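Side-chain contacts in putative fimbrium tip subunit Fim1C (Bacteroides ovatus, PDB 4EPS), which is probably a component of the fimbrial tip, in filamentous cell-surface appendages that mediate adhesion and biofilm formation: residues Q352-H355 with D356-M359; E408-Q411 with Y412-D415; N445-S449 with K450-K454. One frame throughout, in Å; residues are numbered along the deposited sequence. Where two conformers were deposited one is given.

Contact 1 of 3, residues Q352-H355 with D356-M359; sequences QSIH and DWFM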
loop_
_atom_site.group_PDB
_atom_site.type_symbol
_atom_site.label_atom_id
_atom_site.label_comp_id
_atom_site.label_asym_id
_atom_site.label_seq_id
_atom_site.Cartn_x
_atom_site.Cartn_y
_atom_site.Cartn_z
ATOM N N GLN A 352 -51.852 -8.052 5.103
ATOM C CA GLN A 352 -50.913 -9.092 5.473
ATOM C C GLN A 352 -49.489 -8.529 5.279
ATOM O O GLN A 352 -49.157 -8.053 4.188
ATOM C CB GLN A 352 -51.178 -10.340 4.627
ATOM C CG GLN A 352 -50.105 -11.409 4.713
ATOM C CD GLN A 352 -50.242 -12.427 3.611
ATOM O OE1 GLN A 352 -50.153 -12.113 2.413
ATOM N NE2 GLN A 352 -50.366 -13.683 4.000
ATOM N N SER A 353 -48.655 -8.567 6.342
ATOM C CA SER A 353 -47.273 -8.065 6.255
ATOM C C SER A 353 -46.473 -8.862 5.239
ATOM O O SER A 353 -46.859 -9.980 4.892
ATOM C CB SER A 353 -46.586 -8.139 7.618
ATOM O OG SER A 353 -46.409 -9.487 8.030
ATOM N N ILE A 354 -45.343 -8.311 4.784
ATOM C CA ILE A 354 -44.456 -9.027 3.863
ATOM C C ILE A 354 -43.929 -10.281 4.584
ATOM O O ILE A 354 -43.810 -11.337 3.977
ATOM C CB ILE A 354 -43.319 -8.091 3.375
ATOM C CG1 ILE A 354 -43.917 -6.949 2.518
ATOM C CG2 ILE A 354 -42.261 -8.878 2.573
ATOM C CD1 ILE A 354 -43.250 -5.691 2.706
ATOM N N HIS A 355 -43.624 -10.154 5.885
ATOM C CA HIS A 355 -43.197 -11.289 6.696
ATOM C C HIS A 355 -44.253 -12.420 6.670
ATOM O O HIS A 355 -43.920 -13.581 6.390
ATOM C CB HIS A 355 -42.949 -10.860 8.152
ATOM C CG HIS A 355 -42.714 -12.031 9.041
ATOM N ND1 HIS A 355 -41.574 -12.800 8.923
ATOM C CD2 HIS A 355 -43.522 -12.572 9.986
ATOM C CE1 HIS A 355 -41.690 -13.748 9.836
ATOM N NE2 HIS A 355 -42.860 -13.665 10.481
ATOM N N ASP A 356 -45.509 -12.076 6.978
ATOM C CA ASP A 356 -46.590 -13.066 7.019
ATOM C C ASP A 356 -46.775 -13.723 5.651
ATOM O O ASP A 356 -46.912 -14.952 5.598
ATOM C CB ASP A 356 -47.900 -12.458 7.536
ATOM C CG ASP A 356 -47.955 -12.244 9.043
ATOM O OD1 ASP A 356 -47.041 -12.734 9.758
ATOM O OD2 ASP A 356 -48.887 -11.563 9.508
ATOM N N TRP A 357 -46.680 -12.940 4.549
ATOM C CA TRP A 357 -46.755 -13.517 3.201
ATOM C C TRP A 357 -45.597 -14.477 2.976
ATOM O O TRP A 357 -45.799 -15.594 2.495
ATOM C CB TRP A 357 -46.740 -12.435 2.090
ATOM C CG TRP A 357 -46.406 -13.002 0.732
ATOM C CD1 TRP A 357 -47.218 -13.768 -0.059
ATOM C CD2 TRP A 357 -45.134 -12.944 0.064
ATOM N NE1 TRP A 357 -46.542 -14.150 -1.202
ATOM C CE2 TRP A 357 -45.264 -13.657 -1.151
ATOM C CE3 TRP A 357 -43.897 -12.345 0.368
ATOM C CZ2 TRP A 357 -44.200 -13.795 -2.056
ATOM C CZ3 TRP A 357 -42.837 -12.508 -0.516
ATOM C CH2 TRP A 357 -42.993 -13.230 -1.709
ATOM N N PHE A 358 -44.377 -14.020 3.299
ATOM C CA PHE A 358 -43.127 -14.746 3.069
ATOM C C PHE A 358 -43.138 -16.147 3.731
ATOM O O PHE A 358 -42.730 -17.118 3.094
ATOM C CB PHE A 358 -41.932 -13.898 3.576
ATOM C CG PHE A 358 -40.593 -14.583 3.530
ATOM C CD1 PHE A 358 -39.909 -14.727 2.329
ATOM C CD2 PHE A 358 -40.015 -15.093 4.689
ATOM C CE1 PHE A 358 -38.672 -15.369 2.283
ATOM C CE2 PHE A 358 -38.769 -15.727 4.644
ATOM C CZ PHE A 358 -38.110 -15.863 3.442
HETATM N N MSE A 359 -43.623 -16.241 4.980
HETATM C CA MSE A 359 -43.670 -17.486 5.760
HETATM C C MSE A 359 -44.623 -18.543 5.150
HETATM O O MSE A 359 -44.498 -19.720 5.493
HETATM C CB MSE A 359 -44.043 -17.209 7.220
HETATM C CG MSE A 359 -42.987 -16.370 7.962
HETATM SE SE MSE A 359 -41.199 -17.163 7.904
HETATM C CE MSE A 359 -41.418 -18.429 9.342
HETATM O O HOH W 1 -49.579 -9.265 9.106
#
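S353 caps the first turn of helix 354-359 from the N-cap position: its OG accepts from D356 N at 2.9 Å, with an N-H...O angle of 163°. A chi1 of 66° sets OG between the backbone N and the carbonyl carbon, which turns it toward D356 N. The backbone of the same residue takes part as well, since W357 N donates to S353 O at 3.0 Å. The tight side of the turn is carried by H355. Its ring takes M359 CG over one face, 3.8 Å from the ring centroid, a CH-pi contact, while the selenium of this selenomethionine approaches obliquely. The ring is also fixed from outside, because H355 ND1 is hydrogen-bonded to S369 OG. I354, W357 and F358 turn to the buried side; the I354 and W357 side chains meet loosely, CG2 to CE3 at 4.4 Å, and W357 sets its indole edge-to-face with Y399 and F403 of helix 389-403.

The polar flank is looser. The extended Q352 lays its amide beside W357, OE1 3.4 Å from CB, with amide and indole planes 67° apart. Next to it D356 is exposed, and a water that accepts from S353 N sits so near D356 OD2 that the fine geometry of that bridge is doubtful.

Both oxygens of E474 receive backbone N-H groups, from I354 and H355. Together with the serine cap, this carboxylate meets the donors of the helix start with acceptors, and its negative charge is probably stabilised by the positive end of the helix dipole.

Contact 2 of 3, residues E408-Q411 with Y412-D415; sequences ECFQ and YQDD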
loop_
_atom_site.group_PDB
_atom_site.type_symbol
_atom_site.label_atom_id
_atom_site.label_comp_id
_atom_site.label_asym_id
_atom_site.label_seq_id
_atom_site.Cartn_x
_atom_site.Cartn_y
_atom_site.Cartn_z
ATOM N N GLU A 408 -44.035 2.948 -3.297
ATOM C CA GLU A 408 -43.278 4.190 -3.509
ATOM C C GLU A 408 -41.761 3.967 -3.388
ATOM O O GLU A 408 -41.010 4.604 -4.126
ATOM C CB GLU A 408 -43.733 5.293 -2.543
ATOM C CG GLU A 408 -45.174 5.743 -2.768
ATOM C CD GLU A 408 -46.263 5.037 -1.968
ATOM O OE1 GLU A 408 -46.214 3.792 -1.830
ATOM O OE2 GLU A 408 -47.204 5.734 -1.522
ATOM N N CYS A 409 -41.300 3.045 -2.506
ATOM C CA CYS A 409 -39.850 2.784 -2.344
ATOM C C CYS A 409 -39.185 2.338 -3.667
ATOM O O CYS A 409 -38.027 2.685 -3.898
ATOM C CB CYS A 409 -39.589 1.780 -1.231
ATOM S SG CYS A 409 -40.285 0.140 -1.536
ATOM N N PHE A 410 -39.925 1.623 -4.546
ATOM C CA PHE A 410 -39.404 1.207 -5.855
ATOM C C PHE A 410 -39.182 2.395 -6.790
ATOM O O PHE A 410 -38.269 2.335 -7.627
ATOM C CB PHE A 410 -40.357 0.219 -6.548
ATOM C CG PHE A 410 -40.606 -1.085 -5.827
ATOM C CD1 PHE A 410 -39.549 -1.821 -5.299
ATOM C CD2 PHE A 410 -41.885 -1.627 -5.763
ATOM C CE1 PHE A 410 -39.782 -3.036 -4.651
ATOM C CE2 PHE A 410 -42.110 -2.854 -5.138
ATOM C CZ PHE A 410 -41.061 -3.548 -4.586
ATOM N N GLN A 411 -40.021 3.456 -6.664
ATOM C CA GLN A 411 -39.902 4.653 -7.504
ATOM C C GLN A 411 -38.676 5.456 -7.101
ATOM O O GLN A 411 -37.956 5.937 -7.977
ATOM C CB GLN A 411 -41.168 5.538 -7.456
ATOM C CG GLN A 411 -41.155 6.729 -8.440
ATOM C CD GLN A 411 -40.794 6.352 -9.869
ATOM O OE1 GLN A 411 -41.582 5.729 -10.594
ATOM N NE2 GLN A 411 -39.585 6.708 -10.299
ATOM N N TYR A 412 -38.411 5.571 -5.780
ATOM C CA TYR A 412 -37.230 6.281 -5.287
ATOM C C TYR A 412 -35.973 5.513 -5.681
ATOM O O TYR A 412 -34.978 6.159 -6.046
ATOM C CB TYR A 412 -37.301 6.556 -3.759
ATOM C CG TYR A 412 -38.391 7.553 -3.433
ATOM C CD1 TYR A 412 -38.232 8.906 -3.720
ATOM C CD2 TYR A 412 -39.635 7.129 -2.975
ATOM C CE1 TYR A 412 -39.264 9.821 -3.496
ATOM C CE2 TYR A 412 -40.677 8.031 -2.766
ATOM C CZ TYR A 412 -40.489 9.375 -3.032
ATOM O OH TYR A 412 -41.516 10.267 -2.835
ATOM N N GLN A 413 -36.019 4.151 -5.634
ATOM C CA GLN A 413 -34.892 3.300 -6.031
ATOM C C GLN A 413 -34.581 3.548 -7.519
ATOM O O GLN A 413 -33.412 3.710 -7.901
ATOM C CB GLN A 413 -35.245 1.823 -5.762
ATOM C CG GLN A 413 -34.113 0.826 -5.994
ATOM C CD GLN A 413 -34.552 -0.618 -5.829
ATOM O OE1 GLN A 413 -35.639 -1.028 -6.271
ATOM N NE2 GLN A 413 -33.727 -1.427 -5.166
ATOM N N ASP A 414 -35.634 3.575 -8.355
ATOM C CA ASP A 414 -35.498 3.811 -9.811
ATOM C C ASP A 414 -34.866 5.175 -10.066
ATOM O O ASP A 414 -33.985 5.286 -10.924
ATOM C CB ASP A 414 -36.883 3.730 -10.502
ATOM C CG ASP A 414 -37.440 2.329 -10.655
ATOM O OD1 ASP A 414 -36.655 1.355 -10.530
ATOM O OD2 ASP A 414 -38.670 2.201 -10.901
ATOM N N ASP A 415 -35.325 6.208 -9.330
ATOM C CA ASP A 415 -34.827 7.581 -9.438
ATOM C C ASP A 415 -33.365 7.673 -9.046
ATOM O O ASP A 415 -32.615 8.398 -9.696
ATOM C CB ASP A 415 -35.640 8.527 -8.555
ATOM C CG ASP A 415 -37.029 8.858 -9.063
ATOM O OD1 ASP A 415 -37.373 8.426 -10.193
ATOM O OD2 ASP A 415 -37.790 9.525 -8.314
#
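Q411 starts out with CG trans to its own N (chi1 -174°) and then bends at chi2 (50°), which carries the amide forward, one turn on, to D415, whose CG lies beside its backbone N. In this one of two deposited conformers Q411 NE2 donates to D415 OD1 at 2.8 Å, but the N-H...O angle of 129° makes the bond weak. Because another conformer was deposited, the link is doubtful.

Y412 is turned back toward the preceding turn: its CD2 comes within 3.1 Å of E408 O, and CE2 rests 4.1 Å from E408 CB. That carbonyl also accepts from Y412 N at 3.2 Å, the i to i+4 bond of a regular alpha-helix, and the pattern continues to D415 N along helix 408-419. Against the fold, the ring of Y412 stacks on Y504 of strand 502-509, and C409 reaches both that strand and L396 of helix 389-403.

On a third side F410 and Q413 run alongside each other and point the same way. In the conformer given, Q413 OE1 lies at the edge of the phenyl ring, 4.1 Å from F410 CD1, while Q413 NE2 is hydrogen-bonded to W429 O. D414 is exposed to solvent; its N donates to F410 O at 3.0 Å, and the carboxylate lies close by, D414 OD2 to F410 O 3.3 Å, two acceptors that cannot bond each other.

Contact 3 of 3, residues N445-S449 with K450-K454; sequences NSLES and KLNTK
K450, S449 and N452 have the most surface buried in this turn of helix 446-458, and each meets the neighbouring turn in its own way. K450 uses backbone and aliphatic chain: its N donates to S446 O at 2.7 Å, and its CB lies 3.3 Å from the same oxygen. L451 N also reaches S446 O, nearly straight off the end of the carbonyl, and N452 N reaches L447 O at 3.0 Å. The bonds of L451 N and N452 N, both i to i+5, mark a wider, pi-type turn, and S446 O is thereby held by two donors.

S449 contributes its carbonyl. T453 OG1 donates to S449 O at 2.8 Å, coming from above the carbonyl plane, 56° out of it. The threonine hydroxyl owes this reach to a chi1 of 56°, between its backbone N and carbonyl carbon; it also receives K454 NZ, which in turn donates to K450 O. The side chain of S449 points elsewhere: in the conformer given, its OG is hydrogen-bonded to S449 OG of the second subunit.

N452 crosses over the earlier turn with its amide. ND2 passes 3.7 Å from L447 CD2 and 4.0 Å from E448 CG, amide and carboxylate planes standing 74° apart. A water accepts from N452 ND2 and donates to E448 OE2, while N452 OD1 takes the N-H of M463. E448 OE1, through its anti lone pair, accepts from N445 ND2 at 2.9 Å, and N445 OD1, at the N-cap position, accepts only weakly from E448 N.

The carboxylate of E448 is thus gripped on both oxygens, near the helix start where a negative charge is probably stabilised, and the amide of N452 has partners at both ends.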
loop_
_atom_site.group_PDB
_atom_site.type_symbol
_atom_site.label_atom_id
_atom_site.label_comp_id
_atom_site.label_asym_id
_atom_site.label_seq_id
_atom_site.Cartn_x
_atom_site.Cartn_y
_atom_site.Cartn_z
ATOM N N ASN A 445 -18.908 10.159 16.466
ATOM C CA ASN A 445 -19.711 10.883 15.461
ATOM C C ASN A 445 -19.143 10.700 14.023
ATOM O O ASN A 445 -18.944 11.682 13.292
ATOM C CB ASN A 445 -19.858 12.386 15.820
ATOM C CG ASN A 445 -21.005 13.110 15.153
ATOM O OD1 ASN A 445 -21.760 12.565 14.339
ATOM N ND2 ASN A 445 -21.171 14.377 15.484
ATOM N N SER A 446 -18.934 9.443 13.609
ATOM C CA SER A 446 -18.463 9.133 12.240
ATOM C C SER A 446 -19.448 9.640 11.173
ATOM O O SER A 446 -19.030 10.018 10.079
ATOM C CB SER A 446 -18.230 7.636 12.058
ATOM O OG SER A 446 -19.369 6.894 12.463
ATOM N N LEU A 447 -20.741 9.700 11.496
ATOM C CA LEU A 447 -21.717 10.180 10.515
ATOM C C LEU A 447 -21.368 11.610 10.084
ATOM O O LEU A 447 -21.281 11.892 8.887
ATOM C CB LEU A 447 -23.122 10.101 11.123
ATOM C CG LEU A 447 -24.308 10.373 10.203
ATOM C CD1 LEU A 447 -25.558 9.776 10.820
ATOM C CD2 LEU A 447 -24.557 11.888 10.030
ATOM N N GLU A 448 -21.123 12.501 11.040
ATOM C CA GLU A 448 -20.801 13.872 10.650
ATOM C C GLU A 448 -19.330 14.037 10.223
ATOM O O GLU A 448 -19.076 14.714 9.220
ATOM C CB GLU A 448 -21.141 14.850 11.799
ATOM C CG GLU A 448 -22.653 14.923 12.011
ATOM C CD GLU A 448 -23.190 16.102 12.799
ATOM O OE1 GLU A 448 -22.941 16.177 14.027
ATOM O OE2 GLU A 448 -23.940 16.904 12.200
ATOM N N SER A 449 -18.386 13.397 10.938
ATOM C CA SER A 449 -16.934 13.531 10.705
ATOM C C SER A 449 -16.397 12.770 9.489
ATOM O O SER A 449 -15.470 13.257 8.830
ATOM C CB SER A 449 -16.164 13.066 11.940
ATOM O OG SER A 449 -16.566 13.782 13.096
ATOM N N LYS A 450 -16.898 11.533 9.237
ATOM C CA LYS A 450 -16.389 10.728 8.108
ATOM C C LYS A 450 -17.281 10.776 6.869
ATOM O O LYS A 450 -16.765 10.641 5.766
ATOM C CB LYS A 450 -16.191 9.257 8.524
ATOM C CG LYS A 450 -15.045 9.088 9.521
ATOM C CD LYS A 450 -14.694 7.619 9.773
ATOM C CE LYS A 450 -13.482 7.544 10.679
ATOM N NZ LYS A 450 -13.322 6.201 11.308
ATOM N N LEU A 451 -18.605 10.917 7.032
ATOM C CA LEU A 451 -19.487 10.907 5.872
ATOM C C LEU A 451 -19.879 12.315 5.409
ATOM O O LEU A 451 -19.685 12.624 4.238
ATOM C CB LEU A 451 -20.746 10.057 6.150
ATOM C CG LEU A 451 -20.498 8.574 6.591
ATOM C CD1 LEU A 451 -21.841 7.862 6.859
ATOM C CD2 LEU A 451 -19.712 7.783 5.513
ATOM N N ASN A 452 -20.432 13.157 6.294
ATOM C CA ASN A 452 -20.923 14.493 5.862
ATOM C C ASN A 452 -19.805 15.385 5.325
ATOM O O ASN A 452 -20.038 16.139 4.389
ATOM C CB ASN A 452 -21.658 15.190 7.024
ATOM C CG ASN A 452 -23.068 14.659 7.158
ATOM O OD1 ASN A 452 -23.576 13.955 6.275
ATOM N ND2 ASN A 452 -23.757 15.029 8.215
ATOM N N THR A 453 -18.594 15.253 5.874
ATOM C CA THR A 453 -17.430 16.031 5.378
ATOM C C THR A 453 -17.070 15.677 3.917
ATOM O O THR A 453 -16.425 16.481 3.224
ATOM C CB THR A 453 -16.217 15.818 6.286
ATOM O OG1 THR A 453 -15.947 14.413 6.375
ATOM C CG2 THR A 453 -16.419 16.458 7.686
ATOM N N LYS A 454 -17.492 14.488 3.443
ATOM C CA LYS A 454 -17.253 14.076 2.046
ATOM C C LYS A 454 -18.443 14.445 1.189
ATOM O O LYS A 454 -18.283 14.984 0.100
ATOM C CB LYS A 454 -16.994 12.548 1.921
ATOM C CG LYS A 454 -16.026 11.992 2.939
ATOM C CD LYS A 454 -14.604 12.595 2.845
ATOM C CE LYS A 454 -13.694 11.910 3.844
ATOM N NZ LYS A 454 -14.158 12.106 5.249
HETATM O O HOH W 2 -22.621 17.233 9.604
#

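How the contacts relate
Following the chain from the N terminus, contacts 1, 2 and 3 come strictly in series in its C-terminal half; none nests in or crosses another, and each closes only a turn of helix. Contact 1 follows strand 342-344 and lays helix 354-359 on helix 389-403. Contact 2 opens soon after that helix and packs on it too, with L396 touched from both contacts, their centres about 21 Å apart. It also rests on strand 502-509. Contact 3 lies farther off, its centre about 26 Å from that of contact 2, against strand 293-300 of the same antiparallel sheet, and it alone reaches the second subunit.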